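Local atomic coordinates of polysaccharide biosynthesis protein CapD (Bacillus thuringiensis HD-771, PDB entry 6BWC), a protein that binds NADP and UDP-N-acetylglucosamine and probably modifies this sugar nucleotide in the pathway to CMP-pseudaminic acid. Residues Ile19-Leu24 with Phe46-Glu51; Ser25-Leu28 with Val34-Val37; Asp65-Asp70 with Ala86-Val91. The protein carries 2 engineered substitutions. One frame throughout, in Å; residues are numbered along the deposited sequence.

Contact 1 (Ile19-Leu24 with Phe46-Glu51); sequences IGKSIL and FLLQEE. With NAP (NADP nicotinamide-adenine-dinucleotide phosphate), chain N.
K21 and E51 meet across the groove between two neighbouring helices of a Rossmann fold. Helix 18-29 follows the first strand and its glycine-rich turn. Helix 42-51 follows strand 34-39. The two run nearly parallel, with an angle of 26° between their segment axes. The segment axes come no closer than 13.0 Å, so side chains bridge the gap. K21 does most of this. Its CG lies anti to the carbonyl carbon (chi1 -81°), and the chain bends at chi3 and chi4. Its methylenes run alongside L48 in the opposite direction. K21 CD is 3.5 Å from L48 CD1. Beyond this apolar shaft the ammonium group meets a carboxylate. K21 NZ is 3.3 Å from E51 OE2, a salt bridge whose hydrogen bond is weak. The glutamate chain is extended beyond CG and comes from the opposite direction. L48 turns its other methyl, CD2, to L24. The CG of L48 is anti to its backbone N (chi1 -177°), and the two leucines reach toward each other, tip to tip, with 4.1 Å between L24 CD2 and L48 CD2. V37 of strand 34-39 touches both leucines. Both are buried, while E51 is exposed. F46 and E50 face a second subunit. At the start of helix 18-29 the backbone also meets the cofactor: I19 N donates an almost straight hydrogen bond to NAP O1N, 2.9 Å long.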
# COMPACT_ATOMS: atom_id res chain seq x y z
N ILE C 19 14.72 10.48 26.77
CA ILE C 19 16.08 10.36 26.27
C ILE C 19 16.33 11.26 25.05
O ILE C 19 17.42 11.82 24.90
CB ILE C 19 16.44 8.88 26.04
CG1 ILE C 19 16.58 8.20 27.41
CG2 ILE C 19 17.72 8.74 25.23
CD1 ILE C 19 16.44 6.71 27.40
N GLY C 20 15.31 11.43 24.22
CA GLY C 20 15.39 12.31 23.07
C GLY C 20 15.56 13.79 23.38
O GLY C 20 16.30 14.47 22.68
N LYS C 21 14.86 14.28 24.41
CA LYS C 21 15.09 15.64 24.90
C LYS C 21 16.49 15.82 25.48
O LYS C 21 17.19 16.77 25.13
CB LYS C 21 14.09 16.06 25.97
CG LYS C 21 12.74 16.55 25.46
CD LYS C 21 12.10 17.57 26.42
CE LYS C 21 11.80 17.03 27.83
NZ LYS C 21 12.11 18.06 28.87
N SER C 22 16.91 14.92 26.37
CA SER C 22 18.24 15.06 26.97
C SER C 22 19.33 15.11 25.88
O SER C 22 20.16 16.02 25.90
CB SER C 22 18.54 13.97 28.01
OG SER C 22 19.38 14.48 29.04
N ILE C 23 19.28 14.19 24.91
CA ILE C 23 20.18 14.26 23.73
C ILE C 23 20.12 15.63 23.01
O ILE C 23 21.16 16.16 22.63
CB ILE C 23 19.87 13.15 22.68
CG1 ILE C 23 20.19 11.76 23.24
CG2 ILE C 23 20.69 13.38 21.39
CD1 ILE C 23 19.58 10.62 22.44
N LEU C 24 18.90 16.15 22.82
CA LEU C 24 18.66 17.45 22.16
C LEU C 24 19.47 18.57 22.78
O LEU C 24 20.20 19.27 22.07
CB LEU C 24 17.17 17.84 22.22
CG LEU C 24 16.73 19.22 21.75
CD1 LEU C 24 17.38 19.53 20.41
CD2 LEU C 24 15.22 19.29 21.65
N PHE C 46 4.43 20.91 21.32
CA PHE C 46 3.98 22.21 21.84
C PHE C 46 4.62 22.53 23.20
O PHE C 46 5.11 23.63 23.39
CB PHE C 46 2.44 22.27 21.92
CG PHE C 46 1.90 23.54 22.56
CD1 PHE C 46 1.98 24.76 21.89
CD2 PHE C 46 1.29 23.49 23.82
CE1 PHE C 46 1.48 25.92 22.48
CE2 PHE C 46 0.80 24.65 24.41
CZ PHE C 46 0.88 25.86 23.73
N LEU C 47 4.63 21.58 24.12
CA LEU C 47 5.30 21.80 25.41
C LEU C 47 6.79 22.11 25.24
O LEU C 47 7.26 23.11 25.78
CB LEU C 47 5.11 20.59 26.32
CG LEU C 47 3.70 20.39 26.87
CD1 LEU C 47 3.66 19.09 27.67
CD2 LEU C 47 3.23 21.57 27.72
N LEU C 48 7.49 21.26 24.49
CA LEU C 48 8.92 21.42 24.18
C LEU C 48 9.20 22.75 23.53
O LEU C 48 10.03 23.51 24.01
CB LEU C 48 9.42 20.30 23.25
CG LEU C 48 10.90 20.21 22.83
CD1 LEU C 48 11.84 20.15 24.02
CD2 LEU C 48 11.13 18.98 21.95
N GLN C 49 8.49 23.04 22.45
CA GLN C 49 8.50 24.37 21.83
C GLN C 49 8.51 25.50 22.89
O GLN C 49 9.39 26.36 22.91
CB GLN C 49 7.26 24.53 20.92
CG GLN C 49 7.47 25.32 19.64
CD GLN C 49 6.71 24.73 18.45
OE1 GLN C 49 5.81 25.36 17.90
NE2 GLN C 49 7.06 23.51 18.07
N GLU C 50 7.56 25.45 23.81
CA GLU C 50 7.41 26.49 24.81
C GLU C 50 8.54 26.48 25.86
O GLU C 50 8.94 27.53 26.38
CB GLU C 50 6.05 26.38 25.49
CG GLU C 50 5.55 27.71 26.00
CD GLU C 50 5.20 28.69 24.90
OE1 GLU C 50 4.90 28.30 23.75
OE2 GLU C 50 5.21 29.89 25.21
N GLU C 51 9.04 25.30 26.15
CA GLU C 51 10.14 25.15 27.08
C GLU C 51 11.46 25.66 26.48
O GLU C 51 12.36 26.03 27.20
CB GLU C 51 10.24 23.69 27.44
CG GLU C 51 11.12 23.32 28.59
CD GLU C 51 11.18 21.82 28.73
OE1 GLU C 51 10.16 21.15 28.41
OE2 GLU C 51 12.26 21.32 29.13
PA NAP N . 9.71 7.94 25.65
O1A NAP N . 9.82 9.01 26.70
O2A NAP N . 8.40 7.24 25.55
O5B NAP N . 10.10 8.53 24.22
C5B NAP N . 9.50 8.00 23.04
C4B NAP N . 9.66 8.99 21.90
O4B NAP N . 9.26 8.46 20.64
C3B NAP N . 8.76 10.18 22.12
O3B NAP N . 9.45 11.27 21.53
C2B NAP N . 7.51 9.80 21.36
O2B NAP N . 6.76 10.97 21.12
C1B NAP N . 8.10 9.12 20.13
N9A NAP N . 7.30 8.11 19.35
C8A NAP N . 6.58 7.04 19.78
N7A NAP N . 6.02 6.34 18.73
C5A NAP N . 6.39 6.97 17.61
C6A NAP N . 6.18 6.82 16.15
N6A NAP N . 5.44 5.82 15.64
N1A NAP N . 6.76 7.70 15.32
C2A NAP N . 7.51 8.73 15.76
N3A NAP N . 7.74 8.94 17.07
C4A NAP N . 7.23 8.12 18.02
O3 NAP N . 10.87 6.83 25.78
PN NAP N . 12.36 7.00 26.39
O1N NAP N . 12.97 8.35 26.02
O2N NAP N . 12.35 6.54 27.81
O5D NAP N . 13.14 5.84 25.64
C5D NAP N . 13.71 6.10 24.38
C4D NAP N . 14.29 4.81 23.80
O4D NAP N . 15.08 4.18 24.81
C3D NAP N . 13.30 3.75 23.28
O3D NAP N . 13.75 3.31 21.99
C2D NAP N . 13.38 2.61 24.27
O2D NAP N . 13.21 1.33 23.66
C1D NAP N . 14.79 2.78 24.83
N1N NAP N . 14.98 2.26 26.20
C2N NAP N . 14.45 2.95 27.22
C3N NAP N . 14.57 2.57 28.54
C7N NAP N . 13.95 3.32 29.67
O7N NAP N . 13.96 2.80 30.78
N7N NAP N . 13.38 4.51 29.48
C4N NAP N . 15.35 1.35 28.86
C5N NAP N . 15.88 0.66 27.67
C6N NAP N . 15.70 1.15 26.39
P2B NAP N . 5.20 10.91 20.71
O1X NAP N . 4.84 12.37 20.89
O2X NAP N . 5.17 10.53 19.24
O3X NAP N . 4.52 9.90 21.66

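Contact 2 (Ser25-Leu28 with Val34-Val37); sequences SNVL and VVRV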
# COMPACT_ATOMS: atom_id res chain seq x y z
N SER C 25 19.31 18.75 24.08
CA SER C 25 20.02 19.80 24.79
C SER C 25 21.54 19.55 24.84
O SER C 25 22.32 20.50 24.81
CB SER C 25 19.43 20.01 26.19
OG SER C 25 19.30 18.78 26.87
N ASN C 26 21.97 18.30 24.87
CA ASN C 26 23.41 18.02 24.92
C ASN C 26 24.01 18.32 23.57
O ASN C 26 25.04 18.98 23.51
CB ASN C 26 23.72 16.59 25.39
CG ASN C 26 23.61 16.43 26.93
OD1 ASN C 26 24.58 16.05 27.58
ND2 ASN C 26 22.43 16.70 27.49
N VAL C 27 23.35 17.89 22.50
CA VAL C 27 23.76 18.19 21.13
C VAL C 27 23.72 19.69 20.87
O VAL C 27 24.52 20.20 20.12
CB VAL C 27 22.94 17.39 20.06
CG1 VAL C 27 22.96 18.03 18.67
CG2 VAL C 27 23.46 15.96 19.95
N LEU C 28 22.78 20.39 21.49
CA LEU C 28 22.64 21.84 21.29
C LEU C 28 23.83 22.67 21.80
O LEU C 28 24.10 23.73 21.24
CB LEU C 28 21.31 22.37 21.90
CG LEU C 28 20.04 22.29 21.03
CD1 LEU C 28 18.79 22.69 21.80
CD2 LEU C 28 20.14 23.13 19.76
N VAL C 34 21.48 22.82 12.56
CA VAL C 34 20.09 22.62 12.96
C VAL C 34 20.00 21.28 13.66
O VAL C 34 20.79 20.39 13.37
CB VAL C 34 19.12 22.68 11.75
CG1 VAL C 34 19.25 21.47 10.84
CG2 VAL C 34 17.70 22.82 12.22
N VAL C 35 19.06 21.16 14.59
CA VAL C 35 18.64 19.89 15.16
C VAL C 35 17.17 19.77 14.86
O VAL C 35 16.43 20.73 15.08
CB VAL C 35 18.79 19.85 16.71
CG1 VAL C 35 18.43 18.46 17.26
CG2 VAL C 35 20.21 20.23 17.13
N ARG C 36 16.73 18.63 14.37
CA ARG C 36 15.32 18.40 14.12
C ARG C 36 14.74 17.47 15.19
O ARG C 36 15.41 16.54 15.64
CB ARG C 36 15.15 17.81 12.73
CG ARG C 36 15.66 18.75 11.63
CD ARG C 36 15.24 18.32 10.22
NE ARG C 36 15.96 19.07 9.17
CZ ARG C 36 16.12 18.66 7.91
NH1 ARG C 36 15.63 17.50 7.49
NH2 ARG C 36 16.79 19.38 7.04
N VAL C 37 13.51 17.76 15.62
CA VAL C 37 12.73 16.90 16.54
C VAL C 37 11.58 16.26 15.75
O VAL C 37 10.78 16.98 15.14
CB VAL C 37 12.17 17.71 17.74
CG1 VAL C 37 11.21 16.90 18.57
CG2 VAL C 37 13.30 18.15 18.65
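V35 overlaps V27 and L28 with a single methyl group, CG2. This methyl lies 3.8 Å from V27 CG1 and 3.9 Å from L28 CD2. The two partner methyls are 5.9 Å from each other, V27 CG1 to L28 CD2, so V35 CG2 sits in the notch between consecutive residues of the helix. Seen from V35 CG2, the directions to them are about 100° apart. Both pairs of side chains meet at a slant. With chi1 at -176°, V35 CG1 lies anti to the backbone N and CG2 beside it. CG2 faces V27 and L28, and CG1 turns to L24. V27 and V35 both start out facing the opposite segment. L28 does not. Its CB leaves at an angle to the strand, and the end of the side chain brings CD2 back over V35. The contact belongs to a beta-alpha-beta unit of the Rossmann fold, made by strand 9-13, helix 18-29 and strand 34-39. The two strands are parallel neighbours in the main sheet, and the helix lies across one face of it. Here the last part of the helix meets the beginning of the second strand. The backbones keep their distance, with L28 CA 7.6 Å from V35 CA. The side chains alternate along the strand. V34 points away from the helix, and R36 pairs with E77 in a salt bridge. V35 also packs on I12 of strand 9-13. F5 touches V27. F52 and I59, the latter on strand 59-63, touch L28. The V35 side chain is about 12 Å from the bound NADP.

Contact 3 (Asp65-Asp70 with Ala86-Val91); sequences DIRNYD and AAMKHV. With NAP (NADP nicotinamide-adenine-dinucleotide phosphate), chain N.
I66 and A86 meet through CG1 and CB, 4.2 Å apart, on the same face of the NADP adenine. A86 CB lies 3.4 Å from NAP C4A, and I66 CG1 lies 3.7 Å from NAP C6A. D65 and the I66 backbone meet the polar edge of the adenine. NAP N6A donates to D65 OD1 at 2.9 Å, and I66 N donates to NAP N1A at 3.1 Å. Further along the cofactor, the extended chain of K89 brings NZ to NAP O2N, 2.7 Å away. The same NZ also hydrogen-bonds R176 O, and K89 O hydrogen-bonds the UDP-N-acetylglucosamine. The next shell fixes the aspartate. R67 N gives a bond of 2.7 Å to D65 OD1, on the lone pair away from OD2, which makes an Asx turn; D65 to N68 also form a type I beta turn. R67 then reaches M88, whose SD lies at the guanidinium edge, 4.4 Å from R67 NH2. E100 pairs with the same arginine. An aspartate and an aliphatic residue after the third strand, with a small residue after the fourth, are characteristic of the adenine pocket in short-chain dehydrogenase-type Rossmann domains.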
# COMPACT_ATOMS: atom_id res chain seq x y z
N ASP C 65 5.43 10.25 11.79
CA ASP C 65 5.42 8.90 12.33
C ASP C 65 6.39 7.99 11.59
O ASP C 65 6.29 7.87 10.40
CB ASP C 65 4.01 8.35 12.24
CG ASP C 65 3.83 7.07 13.01
OD1 ASP C 65 4.63 6.12 12.83
OD2 ASP C 65 2.85 6.99 13.78
N ILE C 66 7.28 7.32 12.33
CA ILE C 66 8.26 6.35 11.76
C ILE C 66 7.67 5.12 11.03
O ILE C 66 8.40 4.41 10.34
CB ILE C 66 9.45 5.92 12.73
CG1 ILE C 66 9.07 5.60 14.18
CG2 ILE C 66 10.45 7.04 12.88
CD1 ILE C 66 8.53 4.23 14.37
N ARG C 67 6.36 4.89 11.17
CA ARG C 67 5.63 3.91 10.35
C ARG C 67 5.47 4.44 8.89
O ARG C 67 5.31 3.65 7.95
CB ARG C 67 4.26 3.61 10.99
CG ARG C 67 4.31 3.01 12.41
CD ARG C 67 2.93 2.95 13.09
NE ARG C 67 2.95 2.35 14.45
CZ ARG C 67 1.86 1.99 15.16
NH1 ARG C 67 0.64 2.15 14.65
NH2 ARG C 67 1.98 1.45 16.37
N ASN C 68 5.54 5.76 8.73
CA ASN C 68 5.48 6.45 7.43
C ASN C 68 6.88 6.61 6.81
O ASN C 68 7.61 7.50 7.22
CB ASN C 68 4.84 7.84 7.64
CG ASN C 68 4.16 8.38 6.40
OD1 ASN C 68 4.47 8.01 5.28
ND2 ASN C 68 3.22 9.27 6.61
N TYR C 69 7.25 5.79 5.82
CA TYR C 69 8.58 5.92 5.22
C TYR C 69 8.82 7.32 4.60
O TYR C 69 9.76 8.01 4.97
CB TYR C 69 8.88 4.84 4.17
CG TYR C 69 10.18 5.13 3.44
CD1 TYR C 69 11.42 4.78 3.99
CD2 TYR C 69 10.17 5.82 2.23
CE1 TYR C 69 12.61 5.10 3.34
CE2 TYR C 69 11.35 6.15 1.55
CZ TYR C 69 12.57 5.80 2.11
OH TYR C 69 13.71 6.14 1.40
N ASP C 70 7.96 7.69 3.65
CA ASP C 70 7.97 9.02 2.98
C ASP C 70 8.20 10.23 3.87
O ASP C 70 8.77 11.22 3.41
CB ASP C 70 6.61 9.27 2.33
CG ASP C 70 6.41 8.51 1.03
OD1 ASP C 70 7.27 7.68 0.66
OD2 ASP C 70 5.36 8.76 0.40
N ALA C 86 12.68 6.84 19.04
CA ALA C 86 11.26 6.43 19.07
C ALA C 86 11.04 4.90 19.13
O ALA C 86 11.81 4.11 18.53
CB ALA C 86 10.50 7.04 17.90
N ALA C 87 9.98 4.52 19.86
CA ALA C 87 9.56 3.13 20.13
C ALA C 87 8.42 3.06 21.15
O ALA C 87 8.20 3.97 21.95
CB ALA C 87 10.71 2.26 20.64
N MET C 88 7.71 1.95 21.12
CA MET C 88 6.88 1.56 22.25
C MET C 88 7.81 0.77 23.15
O MET C 88 8.36 -0.25 22.70
CB MET C 88 5.70 0.70 21.82
CG MET C 88 4.59 1.49 21.14
SD MET C 88 3.44 0.38 20.36
CE MET C 88 2.63 -0.27 21.80
N LYS C 89 7.98 1.25 24.38
CA LYS C 89 8.97 0.76 25.33
C LYS C 89 8.36 0.11 26.56
O LYS C 89 9.09 -0.16 27.52
CB LYS C 89 9.82 1.95 25.81
CG LYS C 89 9.09 3.02 26.66
CD LYS C 89 10.09 3.89 27.41
CE LYS C 89 9.39 4.88 28.31
NZ LYS C 89 10.33 5.49 29.30
N HIS C 90 7.04 -0.08 26.57
CA HIS C 90 6.35 -0.67 27.71
C HIS C 90 6.12 -2.13 27.46
O HIS C 90 5.49 -2.49 26.47
CB HIS C 90 4.99 -0.05 27.90
CG HIS C 90 4.99 1.16 28.76
ND1 HIS C 90 4.56 1.14 30.07
CD2 HIS C 90 5.32 2.45 28.50
CE1 HIS C 90 4.65 2.35 30.58
NE2 HIS C 90 5.10 3.16 29.65
N VAL C 91 6.59 -2.96 28.39
CA VAL C 91 6.45 -4.40 28.29
C VAL C 91 4.98 -4.79 28.22
O VAL C 91 4.60 -5.52 27.29
CB VAL C 91 7.18 -5.14 29.44
CG1 VAL C 91 6.74 -6.59 29.56
CG2 VAL C 91 8.68 -5.08 29.21
PA NAP N . 9.71 7.94 25.65
O1A NAP N . 9.82 9.01 26.70
O2A NAP N . 8.40 7.24 25.55
O5B NAP N . 10.10 8.53 24.22
C5B NAP N . 9.50 8.00 23.04
C4B NAP N . 9.66 8.99 21.90
O4B NAP N . 9.26 8.46 20.64
C3B NAP N . 8.76 10.18 22.12
O3B NAP N . 9.45 11.27 21.53
C2B NAP N . 7.51 9.80 21.36
O2B NAP N . 6.76 10.97 21.12
C1B NAP N . 8.10 9.12 20.13
N9A NAP N . 7.30 8.11 19.35
C8A NAP N . 6.58 7.04 19.78
N7A NAP N . 6.02 6.34 18.73
C5A NAP N . 6.39 6.97 17.61
C6A NAP N . 6.18 6.82 16.15
N6A NAP N . 5.44 5.82 15.64
N1A NAP N . 6.76 7.70 15.32
C2A NAP N . 7.51 8.73 15.76
N3A NAP N . 7.74 8.94 17.07
C4A NAP N . 7.23 8.12 18.02
O3 NAP N . 10.87 6.83 25.78
PN NAP N . 12.36 7.00 26.39
O1N NAP N . 12.97 8.35 26.02
O2N NAP N . 12.35 6.54 27.81
O5D NAP N . 13.14 5.84 25.64
C5D NAP N . 13.71 6.10 24.38
C4D NAP N . 14.29 4.81 23.80
O4D NAP N . 15.08 4.18 24.81
C3D NAP N . 13.30 3.75 23.28
O3D NAP N . 13.75 3.31 21.99
C2D NAP N . 13.38 2.61 24.27
O2D NAP N . 13.21 1.33 23.66
C1D NAP N . 14.79 2.78 24.83
N1N NAP N . 14.98 2.26 26.20
C2N NAP N . 14.45 2.95 27.22
C3N NAP N . 14.57 2.57 28.54
C7N NAP N . 13.95 3.32 29.67
O7N NAP N . 13.96 2.80 30.78
N7N NAP N . 13.38 4.51 29.48
C4N NAP N . 15.35 1.35 28.86
C5N NAP N . 15.88 0.66 27.67
C6N NAP N . 15.70 1.15 26.39
P2B NAP N . 5.20 10.91 20.71
O1X NAP N . 4.84 12.37 20.89
O2X NAP N . 5.17 10.53 19.24
O3X NAP N . 4.52 9.90 21.66

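Contacts 1 and 2 share helix 18-29 and touch directly. L24 CD1 is 3.5 Å from V35 CG1, and L24 CD2 is 3.7 Å from V37 CG2. Along the chain, contact 2 is nested within the loop that contact 1 closes, and their centres are 9 Å apart. Contact 3 comes later in the chain. Its centre is about 18 Å from that of contact 1 and about 20 Å from that of contact 2, and it touches neither. NADP spans the gap between contacts 1 and 3: I19 and K89 hold its nicotinamide-side phosphate, while D65 and I66 hold its adenine. F46 and H90 also meet across subunits, linking contact 1 of one chain to contact 3 of another.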